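Local atomic coordinates of N-acetylmuramoyl-L-alanine amidase AmiD (Escherichia coli, PDB entry 3D2Y), a protein that hydrolyses, with a catalytic zinc ion, the bond between N-acetylmuramoyl residues and L-amino acid residues in cell-wall glycopeptides. Residues 55-60 against 101-106; 31-36 against 147-152; 125-130 against 165-170. All coordinates share one frame; numbering follows the deposited sequence.

Interaction 1. Residues 55-60 against 101-106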
loop_
_atom_site.group_PDB
_atom_site.type_symbol
_atom_site.label_atom_id
_atom_site.label_comp_id
_atom_site.label_asym_id
_atom_site.label_seq_id
_atom_site.Cartn_x
_atom_site.Cartn_y
_atom_site.Cartn_z
ATOM N N SER A 55 -2.190 -13.871 -2.996
ATOM C CA SER A 55 -2.105 -12.861 -1.932
ATOM C C SER A 55 -2.341 -13.576 -0.619
ATOM O O SER A 55 -2.864 -14.705 -0.602
ATOM C CB SER A 55 -3.140 -11.746 -2.128
ATOM O OG SER A 55 -4.460 -12.288 -2.113
ATOM N N HIS A 56 -1.988 -12.928 0.489
ATOM C CA HIS A 56 -2.230 -13.531 1.811
ATOM C C HIS A 56 -3.684 -13.521 2.208
ATOM O O HIS A 56 -4.173 -14.501 2.755
ATOM C CB HIS A 56 -1.412 -12.856 2.882
ATOM C CG HIS A 56 0.055 -12.908 2.628
ATOM N ND1 HIS A 56 0.738 -11.941 1.910
ATOM C CD2 HIS A 56 0.981 -13.825 3.008
ATOM C CE1 HIS A 56 2.016 -12.268 1.854
ATOM N NE2 HIS A 56 2.192 -13.408 2.511
ATOM N N TYR A 57 -4.385 -12.426 1.889
ATOM C CA TYR A 57 -5.803 -12.322 2.197
ATOM C C TYR A 57 -6.641 -11.890 0.983
ATOM O O TYR A 57 -6.183 -11.175 0.075
ATOM C CB TYR A 57 -6.006 -11.365 3.375
ATOM C CG TYR A 57 -5.257 -11.744 4.620
ATOM C CD1 TYR A 57 -5.819 -12.642 5.530
ATOM C CD2 TYR A 57 -4.007 -11.209 4.894
ATOM C CE1 TYR A 57 -5.144 -13.000 6.688
ATOM C CE2 TYR A 57 -3.299 -11.567 6.058
ATOM C CZ TYR A 57 -3.899 -12.472 6.938
ATOM O OH TYR A 57 -3.329 -12.883 8.104
ATOM N N LEU A 58 -7.849 -12.414 0.947
ATOM C CA LEU A 58 -8.858 -12.006 -0.020
ATOM C C LEU A 58 -10.159 -11.620 0.722
ATOM O O LEU A 58 -10.778 -12.472 1.408
ATOM C CB LEU A 58 -9.112 -13.130 -1.046
ATOM C CG LEU A 58 -10.239 -12.958 -2.094
ATOM C CD1 LEU A 58 -10.008 -11.759 -3.054
ATOM C CD2 LEU A 58 -10.362 -14.243 -2.910
ATOM N N VAL A 59 -10.549 -10.343 0.603
ATOM C CA VAL A 59 -11.734 -9.815 1.285
ATOM C C VAL A 59 -12.888 -9.679 0.271
ATOM O O VAL A 59 -12.753 -8.922 -0.682
ATOM C CB VAL A 59 -11.480 -8.433 1.954
ATOM C CG1 VAL A 59 -12.692 -8.081 2.878
ATOM C CG2 VAL A 59 -10.137 -8.473 2.799
ATOM N N PRO A 60 -14.016 -10.412 0.473
ATOM C CA PRO A 60 -15.131 -10.197 -0.468
ATOM C C PRO A 60 -15.637 -8.736 -0.424
ATOM O O PRO A 60 -15.393 -8.013 0.533
ATOM C CB PRO A 60 -16.224 -11.159 0.052
ATOM C CG PRO A 60 -15.559 -12.127 0.902
ATOM C CD PRO A 60 -14.379 -11.387 1.514
ATOM N N ILE A 101 3.026 -8.132 3.332
ATOM C CA ILE A 101 1.762 -8.881 3.307
ATOM C C ILE A 101 0.848 -8.225 2.284
ATOM O O ILE A 101 0.826 -7.024 2.175
ATOM C CB ILE A 101 1.158 -8.902 4.717
ATOM C CG1 ILE A 101 1.961 -9.907 5.541
ATOM C CG2 ILE A 101 -0.308 -9.315 4.672
ATOM C CD1 ILE A 101 1.626 -9.975 6.959
ATOM N N GLY A 102 0.124 -9.038 1.502
ATOM C CA GLY A 102 -0.712 -8.514 0.419
ATOM C C GLY A 102 -2.144 -8.835 0.766
ATOM O O GLY A 102 -2.461 -9.968 1.123
ATOM N N ILE A 103 -2.976 -7.807 0.757
ATOM C CA ILE A 103 -4.430 -7.959 0.917
ATOM C C ILE A 103 -5.127 -7.594 -0.368
ATOM O O ILE A 103 -5.005 -6.448 -0.853
ATOM C CB ILE A 103 -4.979 -7.129 2.094
ATOM C CG1 ILE A 103 -4.359 -7.645 3.398
ATOM C CG2 ILE A 103 -6.531 -7.243 2.166
ATOM C CD1 ILE A 103 -4.636 -6.755 4.560
ATOM N N GLU A 104 -5.908 -8.542 -0.885
ATOM C CA GLU A 104 -6.727 -8.313 -2.082
ATOM C C GLU A 104 -8.195 -8.093 -1.679
ATOM O O GLU A 104 -8.768 -8.863 -0.888
ATOM C CB GLU A 104 -6.622 -9.510 -3.027
ATOM C CG GLU A 104 -5.284 -9.599 -3.783
ATOM C CD GLU A 104 -5.417 -9.108 -5.190
ATOM O OE1 GLU A 104 -6.470 -9.353 -5.788
ATOM O OE2 GLU A 104 -4.479 -8.524 -5.734
ATOM N N LEU A 105 -8.761 -7.037 -2.245
ATOM C CA LEU A 105 -10.132 -6.562 -2.030
ATOM C C LEU A 105 -10.939 -6.782 -3.306
ATOM O O LEU A 105 -10.597 -6.271 -4.381
ATOM C CB LEU A 105 -10.112 -5.087 -1.647
ATOM C CG LEU A 105 -9.198 -4.612 -0.501
ATOM C CD1 LEU A 105 -9.363 -3.105 -0.254
ATOM C CD2 LEU A 105 -9.549 -5.370 0.766
ATOM N N GLU A 106 -12.005 -7.553 -3.179
ATOM C CA GLU A 106 -12.874 -7.805 -4.324
ATOM C C GLU A 106 -13.508 -6.471 -4.688
ATOM O O GLU A 106 -14.290 -5.914 -3.919
ATOM C CB GLU A 106 -13.951 -8.834 -4.027
ATOM C CG GLU A 106 -14.902 -9.082 -5.227
ATOM C CD GLU A 106 -16.264 -9.717 -4.866
ATOM O OE1 GLU A 106 -17.137 -9.711 -5.747
ATOM O OE2 GLU A 106 -16.452 -10.224 -3.745
#

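Interaction 2. Residues 31-36 against 147-152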
loop_
_atom_site.group_PDB
_atom_site.type_symbol
_atom_site.label_atom_id
_atom_site.label_comp_id
_atom_site.label_asym_id
_atom_site.label_seq_id
_atom_site.Cartn_x
_atom_site.Cartn_y
_atom_site.Cartn_z
ATOM N N VAL A 31 5.895 -4.252 5.346
ATOM C CA VAL A 31 5.030 -3.549 4.404
ATOM C C VAL A 31 3.679 -4.261 4.262
ATOM O O VAL A 31 3.618 -5.509 4.249
ATOM C CB VAL A 31 5.760 -3.316 3.021
ATOM C CG1 VAL A 31 4.831 -2.710 1.979
ATOM C CG2 VAL A 31 7.041 -2.410 3.196
ATOM N N LEU A 32 2.624 -3.463 4.263
ATOM C CA LEU A 32 1.258 -3.966 3.974
ATOM C C LEU A 32 0.755 -3.335 2.710
ATOM O O LEU A 32 0.566 -2.100 2.651
ATOM C CB LEU A 32 0.316 -3.617 5.120
ATOM C CG LEU A 32 -1.115 -4.136 5.047
ATOM C CD1 LEU A 32 -1.094 -5.667 4.843
ATOM C CD2 LEU A 32 -1.996 -3.724 6.270
ATOM N N VAL A 33 0.544 -4.172 1.689
ATOM C CA VAL A 33 0.112 -3.713 0.367
ATOM C C VAL A 33 -1.412 -3.975 0.082
ATOM O O VAL A 33 -1.876 -5.099 0.173
ATOM C CB VAL A 33 0.933 -4.368 -0.783
ATOM C CG1 VAL A 33 0.487 -3.811 -2.126
ATOM C CG2 VAL A 33 2.440 -4.124 -0.608
ATOM N N ILE A 34 -2.141 -2.925 -0.297
ATOM C CA ILE A 34 -3.570 -3.045 -0.620
ATOM C C ILE A 34 -3.798 -3.160 -2.133
ATOM O O ILE A 34 -3.248 -2.373 -2.908
ATOM C CB ILE A 34 -4.398 -1.855 -0.041
ATOM C CG1 ILE A 34 -4.060 -1.655 1.442
ATOM C CG2 ILE A 34 -5.868 -2.133 -0.152
ATOM C CD1 ILE A 34 -4.385 -2.888 2.341
ATOM N N HIS A 35 -4.614 -4.136 -2.528
ATOM C CA HIS A 35 -4.947 -4.392 -3.945
ATOM C C HIS A 35 -6.443 -4.403 -4.138
ATOM O O HIS A 35 -7.174 -4.649 -3.153
ATOM C CB HIS A 35 -4.473 -5.810 -4.370
ATOM C CG HIS A 35 -2.997 -6.051 -4.228
ATOM N ND1 HIS A 35 -2.119 -5.890 -5.280
ATOM C CD2 HIS A 35 -2.260 -6.480 -3.175
ATOM C CE1 HIS A 35 -0.897 -6.174 -4.867
ATOM N NE2 HIS A 35 -0.951 -6.517 -3.588
ATOM N N TYR A 36 -6.906 -4.213 -5.374
ATOM C CA TYR A 36 -8.226 -4.761 -5.785
ATOM C C TYR A 36 -8.061 -5.906 -6.793
ATOM O O TYR A 36 -7.026 -6.025 -7.472
ATOM C CB TYR A 36 -9.266 -3.712 -6.301
ATOM C CG TYR A 36 -8.813 -2.839 -7.457
ATOM C CD1 TYR A 36 -8.343 -3.390 -8.668
ATOM C CD2 TYR A 36 -8.832 -1.435 -7.343
ATOM C CE1 TYR A 36 -7.882 -2.569 -9.696
ATOM C CE2 TYR A 36 -8.407 -0.604 -8.401
ATOM C CZ TYR A 36 -7.914 -1.182 -9.566
ATOM O OH TYR A 36 -7.461 -0.389 -10.623
ATOM N N ASN A 147 4.295 2.640 5.580
ATOM C CA ASN A 147 4.479 1.367 4.894
ATOM C C ASN A 147 3.170 0.582 4.714
ATOM O O ASN A 147 3.170 -0.606 4.389
ATOM C CB ASN A 147 5.597 0.586 5.608
ATOM C CG ASN A 147 6.951 1.253 5.422
ATOM O OD1 ASN A 147 7.229 1.797 4.371
ATOM N ND2 ASN A 147 7.788 1.220 6.447
ATOM N N VAL A 148 2.041 1.269 4.890
ATOM C CA VAL A 148 0.755 0.741 4.407
ATOM C C VAL A 148 0.487 1.412 3.038
ATOM O O VAL A 148 0.267 2.613 2.968
ATOM C CB VAL A 148 -0.407 1.067 5.412
ATOM C CG1 VAL A 148 -1.668 0.360 4.958
ATOM C CG2 VAL A 148 -0.001 0.661 6.837
ATOM N N VAL A 149 0.562 0.653 1.952
ATOM C CA VAL A 149 0.687 1.279 0.629
ATOM C C VAL A 149 -0.262 0.647 -0.340
ATOM O O VAL A 149 -0.792 -0.477 -0.115
ATOM C CB VAL A 149 2.130 1.141 0.037
ATOM C CG1 VAL A 149 3.160 1.965 0.875
ATOM C CG2 VAL A 149 2.546 -0.393 -0.061
ATOM N N ALA A 150 -0.479 1.394 -1.407
ATOM C CA ALA A 150 -1.154 0.909 -2.589
ATOM C C ALA A 150 -0.167 0.130 -3.430
ATOM O O ALA A 150 1.014 0.431 -3.471
ATOM C CB ALA A 150 -1.664 2.117 -3.424
ATOM N N HIS A 151 -0.672 -0.856 -4.149
ATOM C CA HIS A 151 0.164 -1.491 -5.170
ATOM C C HIS A 151 0.706 -0.433 -6.164
ATOM O O HIS A 151 1.850 -0.518 -6.660
ATOM C CB HIS A 151 -0.706 -2.444 -5.917
ATOM C CG HIS A 151 0.039 -3.462 -6.740
ATOM N ND1 HIS A 151 -0.605 -4.294 -7.632
ATOM C CD2 HIS A 151 1.344 -3.808 -6.784
ATOM C CE1 HIS A 151 0.270 -5.120 -8.178
ATOM N NE2 HIS A 151 1.462 -4.827 -7.695
ATOM N N ALA A 152 -0.139 0.553 -6.497
ATOM C CA ALA A 152 0.293 1.612 -7.455
ATOM C C ALA A 152 1.472 2.354 -6.879
ATOM O O ALA A 152 2.320 2.867 -7.627
ATOM C CB ALA A 152 -0.874 2.599 -7.754
#

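Interaction 3. Residues 125-130 against 165-170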
loop_
_atom_site.group_PDB
_atom_site.type_symbol
_atom_site.label_atom_id
_atom_site.label_comp_id
_atom_site.label_asym_id
_atom_site.label_seq_id
_atom_site.Cartn_x
_atom_site.Cartn_y
_atom_site.Cartn_z
ATOM N N ALA A 125 -19.071 -2.323 3.916
ATOM C CA ALA A 125 -18.941 -3.593 4.683
ATOM C C ALA A 125 -17.487 -4.135 4.552
ATOM O O ALA A 125 -16.879 -4.628 5.519
ATOM C CB ALA A 125 -19.882 -4.590 4.200
ATOM N N GLN A 126 -16.945 -4.027 3.345
ATOM C CA GLN A 126 -15.569 -4.461 3.058
ATOM C C GLN A 126 -14.548 -3.669 3.852
ATOM O O GLN A 126 -13.647 -4.248 4.470
ATOM C CB GLN A 126 -15.290 -4.336 1.563
ATOM C CG GLN A 126 -13.880 -4.772 1.105
ATOM C CD GLN A 126 -13.754 -4.799 -0.399
ATOM O OE1 GLN A 126 -13.737 -3.743 -1.071
ATOM N NE2 GLN A 126 -13.694 -6.011 -0.953
ATOM N N ILE A 127 -14.685 -2.351 3.844
ATOM C CA ILE A 127 -13.756 -1.498 4.609
ATOM C C ILE A 127 -13.873 -1.858 6.104
ATOM O O ILE A 127 -12.864 -1.996 6.832
ATOM C CB ILE A 127 -14.106 0.006 4.344
ATOM C CG1 ILE A 127 -14.002 0.350 2.821
ATOM C CG2 ILE A 127 -13.270 0.935 5.212
ATOM C CD1 ILE A 127 -12.616 0.037 2.171
ATOM N N GLN A 128 -15.107 -2.081 6.555
ATOM C CA GLN A 128 -15.331 -2.398 7.967
ATOM C C GLN A 128 -14.627 -3.711 8.395
ATOM O O GLN A 128 -14.139 -3.842 9.533
ATOM C CB GLN A 128 -16.853 -2.437 8.279
ATOM C CG GLN A 128 -17.553 -1.042 8.457
ATOM C CD GLN A 128 -16.695 0.011 9.190
ATOM O OE1 GLN A 128 -16.199 0.964 8.577
ATOM N NE2 GLN A 128 -16.517 -0.164 10.491
ATOM N N ALA A 129 -14.600 -4.679 7.480
ATOM C CA ALA A 129 -13.919 -5.974 7.658
ATOM C C ALA A 129 -12.406 -5.807 7.617
ATOM O O ALA A 129 -11.655 -6.418 8.422
ATOM C CB ALA A 129 -14.392 -6.948 6.568
ATOM N N LEU A 130 -11.956 -4.978 6.673
ATOM C CA LEU A 130 -10.508 -4.669 6.502
ATOM C C LEU A 130 -9.847 -4.057 7.719
ATOM O O LEU A 130 -8.716 -4.417 8.034
ATOM C CB LEU A 130 -10.334 -3.750 5.304
ATOM C CG LEU A 130 -8.924 -3.274 4.942
ATOM C CD1 LEU A 130 -7.946 -4.474 4.756
ATOM C CD2 LEU A 130 -8.983 -2.337 3.738
ATOM N N LEU A 165 -10.693 5.849 -5.401
ATOM C CA LEU A 165 -11.921 5.723 -4.585
ATOM C C LEU A 165 -11.651 4.955 -3.275
ATOM O O LEU A 165 -12.513 4.878 -2.386
ATOM C CB LEU A 165 -13.068 5.111 -5.395
ATOM C CG LEU A 165 -13.634 6.020 -6.522
ATOM C CD1 LEU A 165 -14.837 5.405 -7.117
ATOM C CD2 LEU A 165 -14.011 7.409 -6.014
ATOM N N PHE A 166 -10.445 4.424 -3.152
ATOM C CA PHE A 166 -10.029 3.763 -1.911
ATOM C C PHE A 166 -9.905 4.764 -0.752
ATOM O O PHE A 166 -9.188 5.755 -0.891
ATOM C CB PHE A 166 -8.725 2.940 -2.053
ATOM C CG PHE A 166 -8.461 2.091 -0.852
ATOM C CD1 PHE A 166 -7.530 2.483 0.108
ATOM C CD2 PHE A 166 -9.225 0.941 -0.630
ATOM C CE1 PHE A 166 -7.348 1.683 1.286
ATOM C CE2 PHE A 166 -9.060 0.168 0.497
ATOM C CZ PHE A 166 -8.096 0.537 1.459
ATOM N N PRO A 167 -10.610 4.507 0.388
ATOM C CA PRO A 167 -10.697 5.515 1.461
ATOM C C PRO A 167 -9.497 5.584 2.438
ATOM O O PRO A 167 -9.627 5.220 3.606
ATOM C CB PRO A 167 -12.021 5.139 2.166
ATOM C CG PRO A 167 -12.113 3.629 2.001
ATOM C CD PRO A 167 -11.404 3.292 0.696
ATOM N N TRP A 168 -8.336 6.042 1.936
ATOM C CA TRP A 168 -7.094 6.129 2.736
ATOM C C TRP A 168 -7.226 7.000 3.990
ATOM O O TRP A 168 -6.755 6.609 5.074
ATOM C CB TRP A 168 -5.934 6.627 1.881
ATOM C CG TRP A 168 -5.441 5.619 0.878
ATOM C CD1 TRP A 168 -5.664 5.628 -0.462
ATOM C CD2 TRP A 168 -4.708 4.405 1.157
ATOM N NE1 TRP A 168 -5.068 4.522 -1.068
ATOM C CE2 TRP A 168 -4.455 3.766 -0.100
ATOM C CE3 TRP A 168 -4.210 3.815 2.331
ATOM C CZ2 TRP A 168 -3.747 2.558 -0.214
ATOM C CZ3 TRP A 168 -3.480 2.611 2.226
ATOM C CH2 TRP A 168 -3.265 1.993 0.943
ATOM N N GLN A 169 -7.853 8.175 3.836
ATOM C CA GLN A 169 -8.060 9.094 4.969
ATOM C C GLN A 169 -8.928 8.466 6.079
ATOM O O GLN A 169 -8.593 8.568 7.256
ATOM C CB GLN A 169 -8.653 10.441 4.527
ATOM C CG GLN A 169 -8.258 11.562 5.489
ATOM C CD GLN A 169 -8.939 12.884 5.215
ATOM O OE1 GLN A 169 -9.409 13.157 4.106
ATOM N NE2 GLN A 169 -8.967 13.734 6.231
ATOM N N GLN A 170 -10.025 7.814 5.700
ATOM C CA GLN A 170 -10.832 7.056 6.651
ATOM C C GLN A 170 -10.006 6.023 7.434
ATOM O O GLN A 170 -10.196 5.839 8.645
ATOM C CB GLN A 170 -11.958 6.325 5.932
ATOM C CG GLN A 170 -12.911 5.716 6.889
ATOM C CD GLN A 170 -13.904 4.788 6.268
ATOM O OE1 GLN A 170 -14.426 3.912 6.953
ATOM N NE2 GLN A 170 -14.163 4.941 4.974
HETATM O O HOH W 1 -17.080 3.386 8.156
#

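Interaction 1. Residues 55-60 against 101-106
Strands 57-59 and 101-105 run parallel, with axes 4.7 Å apart at the closest point and directions differing by 22°. Glu104 N donates to Tyr57 O at 2.8 Å. Val59 N then bonds to Glu104 O, almost along the C=O axis, and Glu106 N bonds to Val59 O. At the other end Tyr57 N, and weakly His56 N, donate to Gly102 O. Tyr57, Val59, Ile103 and Leu105 share one face of the sheet; Leu58 and Glu104 share the other.

On the first face Val59 CG2 lies 3.8 Å from Leu105 CD2 and also touches Ile103 CG2. The Tyr57 ring meets Ile101 CG2 with its edge at CE2, while CD2 rests obliquely on Ile103 CG1. Near Glu104, Ser55 OG donates to Tyr57 O from above the carbonyl plane, so that oxygen takes two bonds. Ser55 OG also packs on Glu104 CG at 3.3 Å. Glu104 then bends at chi2 (-101°), and its carboxylate leads away from strand 57-59 toward His35 and Thr37. Glu104 is the catalytic proton acceptor.

His56 CG sits beside its own backbone N, and His56 ND1 receives Gly102 N at 3.0 Å in a nearly straight bond. Ile101 CG1 covers one ring face. NE2 is bonded to the carbonyl oxygen of Glu80. An alanine at His56 would remove both ring nitrogens, and so the bonds to Gly102 N and Glu80 O, and would probably loosen the start of strand 57-59. With ND1 accepting and NE2 facing a carbonyl oxygen, the ring is probably neutral, with its proton on NE2.

Interaction 2. Residues 31-36 against 147-152
In this zinc amidase of the PGRP and AmpD type, two zinc ligands lie on neighbouring parallel strands or just beyond them: His35 near the C-terminal end of strand 31-36, and His151 just after strand 148-150. The strand axes approach to 4.7 Å. Leu32 N bonds to Asn147 O, Val149 N to Leu32 O, and Ile34 N to Val149 O at 2.8 Å. His151 N reaches Ile34 O at 3.2 Å as the chain leaves the strand. Val149 CG2 touches both Val31 CG1 and Val33 CG2, and the three methyls form a close triangle.

The His151 side chain leaves the backbone with CG anti to N (chi1 -164°). His151 CB lies beside Val33 CG1 and 3.8 Å from His35 ND1. His151 CG is 3.4 Å from His35 CE1. The two rings make an edge-to-face pair with planes at 63°, the edge of His35 directed at the face of His151. ND1 lies near His35 ND1 and is hydrogen-bonded to OD2 of Asp161, another zinc ligand. On the far side of the ring CD2 is still within packing range of His35 CE1. At the tip NE2 bonds to Ala85 O, which helps fix the ring rotation. His35 in turn is bonded through NE2 to His84. His35 CE1 stands 3.3 Å above the plane of the His151 ring, displaced toward the rim.

Interaction 3. Residues 125-130 against 165-170
The start of helix 168-173 and the turn before it pack against helix 124-141 through a small apolar patch. Ile127 and Pro167 meet tip to tip, with Ile127 CD1 3.6 Å from Pro167 CG. The isoleucine keeps CG1 beside its backbone N (chi1 -59°), and CD1 also reaches Phe166 CE2. Leu130 comes at the ring edge instead: its CD2 lies in the plane of Phe166, 3.8 Å from CZ.

Pro167 occupies the N-cap position of the helix and is the centre of an inverse gamma turn, closed by Trp168 N to Phe166 O at 3.0 Å. The turn folds Pro167 CD over one face of the Phe166 ring. In the amidase fold both helices cover the sheet face that carries Ile34 and Leu105. Phe166 touches both of those residues, and Leu130 packs on Leu105 and Ile103.

Toward the solvent the contact turns polar. Gln170 extends beyond CG and lays OE1 3.6 Å from Ile127 CG2. Gln128 bends at chi2, and its amide plane lies nearly coplanar with that of Gln170 (7° apart). A water lies between them, 2.6 Å from Gln128 OE1 and 3.0 Å from Gln170 OE1.

How the interactions relate
Interactions 1 and 2 belong to one sheet, with centres 10 Å apart. Strands 100-105 and 31-36 are neighbours in it, joined by probable backbone bonds such as Ile101 N to Val31 O. The order across the sheet is 73-74, 57-59, 100-105, 31-36, 148-150, with 73-74 antiparallel. This arrangement brings Glu104 beside the zinc ligand His35, with Glu104 OE2 3.0 Å from His35 CB. Along the chain interaction 1 is nested within interaction 2, and interaction 3 crosses interaction 2. Interaction 3 lies about 13 Å from each of the others, centre to centre, on one face of the sheet. Trp168 packs there on Ile34 and Ala150. Gln126 NE2 bonds to Glu106 O.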